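Local atomic coordinates of glutathione S-transferase enzyme with thioredoxin-like domain (Bradyrhizobium sp., PDB entry 4MF7), a protein that probably catalyses the joining of glutathione to electrophilic substrates, working as a dimer of two-domain glutathione transferase subunits. Residues A[35-39]-A[68-72]; A[86-90]-A[107-111]; A[182-186]-A[211-215]. One frame throughout, in Å; residues are numbered along the deposited sequence.

Interaction 1: A[35-39]-A[68-72]; sequences WPAQH and EPHAI
Glu68 stretches fully across to the backbone of Gln38 and His39, its CG anti to its own backbone N (chi1 -173°) and its chain extended beyond. Trp35 has its CG anti to the carbonyl carbon instead, which lays the indole beside His70 and Ile72. The Glu68 carboxylate takes both neighbouring amides of the loop. Gln38 N gives to Glu68 OE2 at 2.8 Å with an N-H...O angle of 158°, on the syn lone pair. His39 N gives to Glu68 OE1, also at 2.8 Å, on the syn side but 29° out of the carboxylate plane. OE1 accepts from Gln44 NE2 as well, and Gln44 OE1 in turn takes His70 NE2. At the other end, Ile72 CD1 sits over the middle of the Trp35 six-membered ring, 3.6 Å from its centroid. This is a CH-pi contact. Trp35 CB makes a second one over the His70 ring, 4.2 Å from that centroid. His70 CE1 comes within 3.1 Å of Pro36 O. The loop 35-39 runs antiparallel to segment 68-72, tied to it by the Glu68 carboxylate. Strand 67-71 pairs in parallel with 43-47, and helix 53-63 connects the two: the beta-alpha-beta unit of a thioredoxin-like domain.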
# COMPACT_ATOMS: atom_id res chain seq x y z
N TRP A 35 -10.67 24.96 0.62
CA TRP A 35 -9.68 25.11 -0.46
C TRP A 35 -10.40 25.16 -1.79
O TRP A 35 -10.52 24.15 -2.47
CB TRP A 35 -8.63 23.98 -0.44
CG TRP A 35 -7.78 24.01 0.78
CD1 TRP A 35 -6.66 24.76 0.98
CD2 TRP A 35 -7.99 23.27 1.99
NE1 TRP A 35 -6.15 24.53 2.22
CE2 TRP A 35 -6.96 23.64 2.88
CE3 TRP A 35 -8.95 22.35 2.41
CZ2 TRP A 35 -6.85 23.10 4.15
CZ3 TRP A 35 -8.85 21.82 3.68
CH2 TRP A 35 -7.80 22.18 4.53
N PRO A 36 -10.90 26.36 -2.16
CA PRO A 36 -11.74 26.47 -3.36
C PRO A 36 -11.00 26.10 -4.64
O PRO A 36 -9.79 26.33 -4.73
CB PRO A 36 -12.17 27.95 -3.37
CG PRO A 36 -12.02 28.40 -1.96
CD PRO A 36 -10.85 27.63 -1.42
N ALA A 37 -11.73 25.55 -5.59
CA ALA A 37 -11.17 25.22 -6.89
C ALA A 37 -11.26 26.45 -7.81
O ALA A 37 -12.36 26.86 -8.16
CB ALA A 37 -11.95 24.07 -7.50
N GLN A 38 -10.12 27.04 -8.16
CA GLN A 38 -10.07 28.13 -9.16
C GLN A 38 -10.27 27.59 -10.58
O GLN A 38 -10.73 28.33 -11.45
CB GLN A 38 -8.72 28.90 -9.11
CG GLN A 38 -8.39 29.53 -7.77
CD GLN A 38 -9.44 30.53 -7.32
OE1 GLN A 38 -9.98 31.30 -8.12
NE2 GLN A 38 -9.75 30.52 -6.02
N HIS A 39 -9.92 26.31 -10.79
CA HIS A 39 -10.00 25.63 -12.05
C HIS A 39 -10.68 24.28 -11.87
O HIS A 39 -10.02 23.24 -11.68
CB HIS A 39 -8.61 25.44 -12.65
CG HIS A 39 -7.82 26.71 -12.69
ND1 HIS A 39 -8.15 27.77 -13.52
CD2 HIS A 39 -6.74 27.11 -11.98
CE1 HIS A 39 -7.31 28.76 -13.31
NE2 HIS A 39 -6.44 28.40 -12.38
N GLU A 68 -4.46 21.40 -9.97
CA GLU A 68 -4.48 22.53 -9.10
C GLU A 68 -4.09 22.16 -7.68
O GLU A 68 -4.90 21.56 -6.98
CB GLU A 68 -5.88 23.16 -9.10
CG GLU A 68 -5.97 24.47 -8.32
CD GLU A 68 -7.34 25.11 -8.42
OE1 GLU A 68 -8.15 24.71 -9.30
OE2 GLU A 68 -7.60 26.03 -7.62
N PRO A 69 -2.85 22.51 -7.27
CA PRO A 69 -2.40 22.15 -5.94
C PRO A 69 -2.86 23.07 -4.82
O PRO A 69 -3.02 24.29 -5.02
CB PRO A 69 -0.88 22.18 -6.09
CG PRO A 69 -0.65 23.32 -7.03
CD PRO A 69 -1.77 23.16 -8.04
N HIS A 70 -3.08 22.49 -3.65
CA HIS A 70 -3.48 23.18 -2.44
C HIS A 70 -2.65 22.64 -1.28
O HIS A 70 -2.73 21.46 -0.96
CB HIS A 70 -4.96 22.99 -2.12
CG HIS A 70 -5.88 23.38 -3.24
ND1 HIS A 70 -6.33 24.67 -3.43
CD2 HIS A 70 -6.43 22.64 -4.24
CE1 HIS A 70 -7.13 24.70 -4.49
NE2 HIS A 70 -7.19 23.49 -5.00
N ALA A 71 -1.87 23.51 -0.65
CA ALA A 71 -1.10 23.15 0.53
C ALA A 71 -2.04 23.02 1.72
O ALA A 71 -2.88 23.88 1.96
CB ALA A 71 -0.02 24.19 0.84
N ILE A 72 -1.90 21.93 2.45
CA ILE A 72 -2.72 21.65 3.61
C ILE A 72 -1.84 21.94 4.83
O ILE A 72 -0.84 21.28 5.06
CB ILE A 72 -3.19 20.18 3.58
CG1 ILE A 72 -3.97 19.90 2.28
CG2 ILE A 72 -4.05 19.84 4.79
CD1 ILE A 72 -5.18 20.76 2.04

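Interaction 2: A[86-90]-A[107-111]; sequences SLNPN and LGLFE
Asn88 lays its amide flat on the ring of Phe110, the two planes only 8° apart. Asn88 OD1 lies over the ring centre, 3.3 Å above the plane of Phe110. Phe110 CG and CD1 are both 3.4 Å from Asn88 OD1. Phe110 has its CG between its backbone N and carbonyl carbon (chi1 55°), and this sends the ring towards segment 86-90.

Other groups meet the ring from different directions. Leu87 O approaches the edge, near the ring plane, 3.3 Å from Phe110 CD2. Pro89 CD stands obliquely, 4.0 Å from Phe110 CE2. The amide of Asn90 is turned 65° from the ring, with Asn90 OD1 3.8 Å from Phe110 CE1. Two residues earlier on the strand, Gly108 takes Leu87 CD1 against its bare backbone, 3.8 Å from its CA.

The stacked amide is held by bonds outside the stack. Asn88 OD1 accepts from Asn90 N at 3.0 Å, an Asx turn, with the donor well above the carbonyl plane. Asn88 ND2 gives to Lys92 O. The backbone of Phe110 faces the dimer interface, where its N bonds to Gln139 OE1 of the second subunit.

No hydrogen bond joins the two segments. The Leu87 carbonyl meets the slightly positive rim of the ring, probably a mild attraction. An oxygen over the pi face probably gains nothing from charge and may be mildly disfavoured, so the flat fit of Asn88 probably rests on dispersion and on its turn and Lys92 bonds.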
# COMPACT_ATOMS: atom_id res chain seq x y z
N SER A 86 -13.72 15.45 5.18
CA SER A 86 -14.81 15.04 4.28
C SER A 86 -14.28 14.32 3.04
O SER A 86 -14.98 13.51 2.45
CB SER A 86 -15.69 16.24 3.87
OG SER A 86 -15.10 17.03 2.84
N LEU A 87 -13.02 14.60 2.67
CA LEU A 87 -12.37 13.89 1.56
C LEU A 87 -11.56 12.67 2.02
O LEU A 87 -11.67 11.58 1.44
CB LEU A 87 -11.47 14.83 0.78
CG LEU A 87 -10.70 14.27 -0.41
CD1 LEU A 87 -11.60 13.60 -1.43
CD2 LEU A 87 -9.87 15.36 -1.07
N ASN A 88 -10.71 12.87 3.03
CA ASN A 88 -9.97 11.78 3.64
C ASN A 88 -10.21 11.73 5.15
O ASN A 88 -9.54 12.42 5.91
CB ASN A 88 -8.46 11.86 3.36
CG ASN A 88 -7.72 10.61 3.85
OD1 ASN A 88 -8.37 9.66 4.30
ND2 ASN A 88 -6.39 10.62 3.78
N PRO A 89 -11.19 10.90 5.59
CA PRO A 89 -11.45 10.79 7.03
C PRO A 89 -10.22 10.38 7.85
O PRO A 89 -10.20 10.62 9.05
CB PRO A 89 -12.54 9.70 7.11
CG PRO A 89 -13.22 9.77 5.79
CD PRO A 89 -12.08 10.02 4.81
N ASN A 90 -9.23 9.77 7.19
CA ASN A 90 -7.94 9.46 7.83
C ASN A 90 -7.10 10.65 8.20
O ASN A 90 -6.17 10.49 8.96
CB ASN A 90 -7.07 8.59 6.92
CG ASN A 90 -7.48 7.17 6.93
OD1 ASN A 90 -8.13 6.69 6.00
ND2 ASN A 90 -7.11 6.46 7.99
N LEU A 107 -14.24 12.12 -8.94
CA LEU A 107 -13.83 11.01 -8.07
C LEU A 107 -12.85 11.56 -7.04
O LEU A 107 -11.83 12.13 -7.42
CB LEU A 107 -13.14 9.95 -8.89
CG LEU A 107 -12.55 8.81 -8.03
CD1 LEU A 107 -13.69 8.02 -7.38
CD2 LEU A 107 -11.67 7.91 -8.87
N GLY A 108 -13.18 11.41 -5.75
CA GLY A 108 -12.27 11.77 -4.68
C GLY A 108 -11.50 10.53 -4.27
O GLY A 108 -12.08 9.45 -4.14
N LEU A 109 -10.20 10.67 -4.09
CA LEU A 109 -9.38 9.51 -3.83
C LEU A 109 -8.23 9.89 -2.91
O LEU A 109 -7.60 10.91 -3.09
CB LEU A 109 -8.88 8.94 -5.16
CG LEU A 109 -8.44 7.50 -5.26
CD1 LEU A 109 -9.62 6.56 -5.03
CD2 LEU A 109 -7.80 7.25 -6.63
N PHE A 110 -7.99 9.06 -1.90
CA PHE A 110 -6.82 9.22 -1.08
C PHE A 110 -6.01 7.91 -1.11
O PHE A 110 -6.38 6.95 -1.79
CB PHE A 110 -7.19 9.67 0.33
CG PHE A 110 -8.20 8.76 1.00
CD1 PHE A 110 -7.80 7.60 1.62
CD2 PHE A 110 -9.55 9.09 1.00
CE1 PHE A 110 -8.74 6.76 2.23
CE2 PHE A 110 -10.48 8.27 1.60
CZ PHE A 110 -10.08 7.10 2.21
N GLU A 111 -4.87 7.92 -0.42
CA GLU A 111 -3.94 6.81 -0.35
C GLU A 111 -3.06 6.90 -1.58
O GLU A 111 -3.51 6.72 -2.72
CB GLU A 111 -4.63 5.44 -0.19
CG GLU A 111 -3.75 4.38 0.47
CD GLU A 111 -2.56 3.98 -0.39
OE1 GLU A 111 -2.74 3.45 -1.49
OE2 GLU A 111 -1.42 4.20 0.05

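Interaction 3: A[182-186]-A[211-215]; sequences LLGVL and WVRNL
Leu182 packs against the indole of Trp211 inside the all-helical C-terminal domain of the glutathione transferase fold. The contact joins helices 171-190 and 203-215. The axes of the two short helical segments come no closer than 12.5 Å and run at 134° to each other, so side chains fill the gap.

Leu182 can be followed outward. Its CB meets the indole obliquely, 3.5 Å from Trp211 CH2. Its CG is 4.0 Å from Trp211 CH2 and almost as near to CZ2. At the tip, Leu182 CD2 lies 3.7 Å from Trp211 CZ2. The leucine thus runs obliquely along the benzene half of the indole. Trp211 offers that half because its CG is anti to the backbone N (chi1 161°), which swings the ring across to helix 171-190.

Replacing Trp211 by an alanine would remove the indole and would probably leave Leu182, and one side of Leu186, without that packing, opening a gap between the helices.

The rest of the contact is mostly aliphatic. Leu183 and Leu215 meet tip to tip, with Leu183 CD1 3.8 Å from Leu215 CD2. Helix 232-241 covers part of this core: Val233 touches Leu183 and Leu186, and Trp236 touches Leu186 and Val212. No hydrogen bond crosses between the segments, and the touching side chains present only carbon to one another. Leu186 CD2 serves two partners at once: it lies 3.9 Å from Val212 CG2 and 4.1 Å from Trp211 CZ3.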
# COMPACT_ATOMS: atom_id res chain seq x y z
N LEU A 182 16.41 -0.56 4.21
CA LEU A 182 15.65 -0.22 3.00
C LEU A 182 16.54 0.15 1.82
O LEU A 182 16.35 -0.30 0.70
CB LEU A 182 14.69 0.93 3.28
CG LEU A 182 13.23 0.73 3.69
CD1 LEU A 182 12.87 -0.68 4.12
CD2 LEU A 182 12.85 1.75 4.76
N LEU A 183 17.53 1.00 2.07
CA LEU A 183 18.49 1.33 1.02
C LEU A 183 19.18 0.08 0.49
O LEU A 183 19.49 0.03 -0.68
CB LEU A 183 19.55 2.30 1.56
CG LEU A 183 19.09 3.75 1.74
CD1 LEU A 183 20.17 4.52 2.51
CD2 LEU A 183 18.79 4.45 0.43
N GLY A 184 19.44 -0.89 1.37
CA GLY A 184 20.10 -2.15 0.95
C GLY A 184 19.24 -2.98 -0.01
O GLY A 184 19.75 -3.52 -1.00
N VAL A 185 17.95 -3.03 0.27
CA VAL A 185 16.99 -3.66 -0.63
C VAL A 185 16.98 -2.97 -1.98
O VAL A 185 17.09 -3.63 -3.01
CB VAL A 185 15.59 -3.69 -0.00
CG1 VAL A 185 14.55 -4.18 -1.01
CG2 VAL A 185 15.61 -4.60 1.22
N LEU A 186 16.88 -1.65 -1.98
CA LEU A 186 16.87 -0.89 -3.22
C LEU A 186 18.18 -1.06 -3.99
O LEU A 186 18.19 -1.19 -5.22
CB LEU A 186 16.60 0.59 -2.92
CG LEU A 186 16.00 1.52 -3.96
CD1 LEU A 186 14.76 0.95 -4.63
CD2 LEU A 186 15.65 2.82 -3.25
N TRP A 211 11.35 9.89 -1.29
CA TRP A 211 11.73 9.34 0.01
C TRP A 211 13.25 9.28 0.17
O TRP A 211 13.79 9.71 1.19
CB TRP A 211 11.10 7.97 0.26
CG TRP A 211 11.81 7.19 1.35
CD1 TRP A 211 11.78 7.43 2.70
CD2 TRP A 211 12.68 6.06 1.17
NE1 TRP A 211 12.57 6.52 3.36
CE2 TRP A 211 13.14 5.68 2.45
CE3 TRP A 211 13.13 5.35 0.05
CZ2 TRP A 211 14.01 4.61 2.64
CZ3 TRP A 211 13.99 4.29 0.24
CH2 TRP A 211 14.43 3.93 1.52
N VAL A 212 13.94 8.71 -0.81
CA VAL A 212 15.40 8.66 -0.76
C VAL A 212 16.01 10.08 -0.74
O VAL A 212 16.91 10.37 0.06
CB VAL A 212 16.00 7.88 -1.94
CG1 VAL A 212 17.51 7.82 -1.81
CG2 VAL A 212 15.43 6.46 -2.01
N ARG A 213 15.53 10.95 -1.62
CA ARG A 213 15.96 12.37 -1.64
C ARG A 213 15.88 13.02 -0.26
O ARG A 213 16.81 13.71 0.19
CB ARG A 213 15.19 13.14 -2.69
CG ARG A 213 15.74 14.52 -2.98
CD ARG A 213 14.87 15.57 -2.34
NE ARG A 213 15.06 16.88 -2.95
CZ ARG A 213 14.28 17.92 -2.72
NH1 ARG A 213 13.24 17.81 -1.90
NH2 ARG A 213 14.52 19.08 -3.33
N ASN A 214 14.78 12.77 0.43
CA ASN A 214 14.55 13.35 1.75
C ASN A 214 15.39 12.70 2.85
O ASN A 214 15.80 13.35 3.82
CB ASN A 214 13.06 13.25 2.10
CG ASN A 214 12.73 13.92 3.42
OD1 ASN A 214 12.63 15.14 3.49
ND2 ASN A 214 12.55 13.13 4.47
N LEU A 215 15.63 11.40 2.70
CA LEU A 215 16.38 10.60 3.69
C LEU A 215 17.77 11.18 3.92
O LEU A 215 18.28 11.15 5.04
CB LEU A 215 16.51 9.16 3.18
CG LEU A 215 16.79 8.05 4.17
CD1 LEU A 215 15.50 7.69 4.90
CD2 LEU A 215 17.33 6.86 3.41

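Interactions 1 and 2 reach the two outermost strands of one sheet, 67-71 and 107-110. Their centres are 15 Å apart and their nearest atoms about 8 Å. Helix 82-87 connects them: its Phe84 touches Trp35 and Ile72, and its end carries Leu87. Interaction 3 belongs to the helical domain, its centre about 30 Å from the centre of interaction 1 and about 27 Å from that of interaction 2. Within one subunit, interactions 2 and 3 do not touch. Across the dimer their segments meet: Val185, on 182-186, packs on Asn90 of the second subunit. As in relatives, glutathione probably binds mainly to the thioredoxin-like domain, which holds interactions 1 and 2.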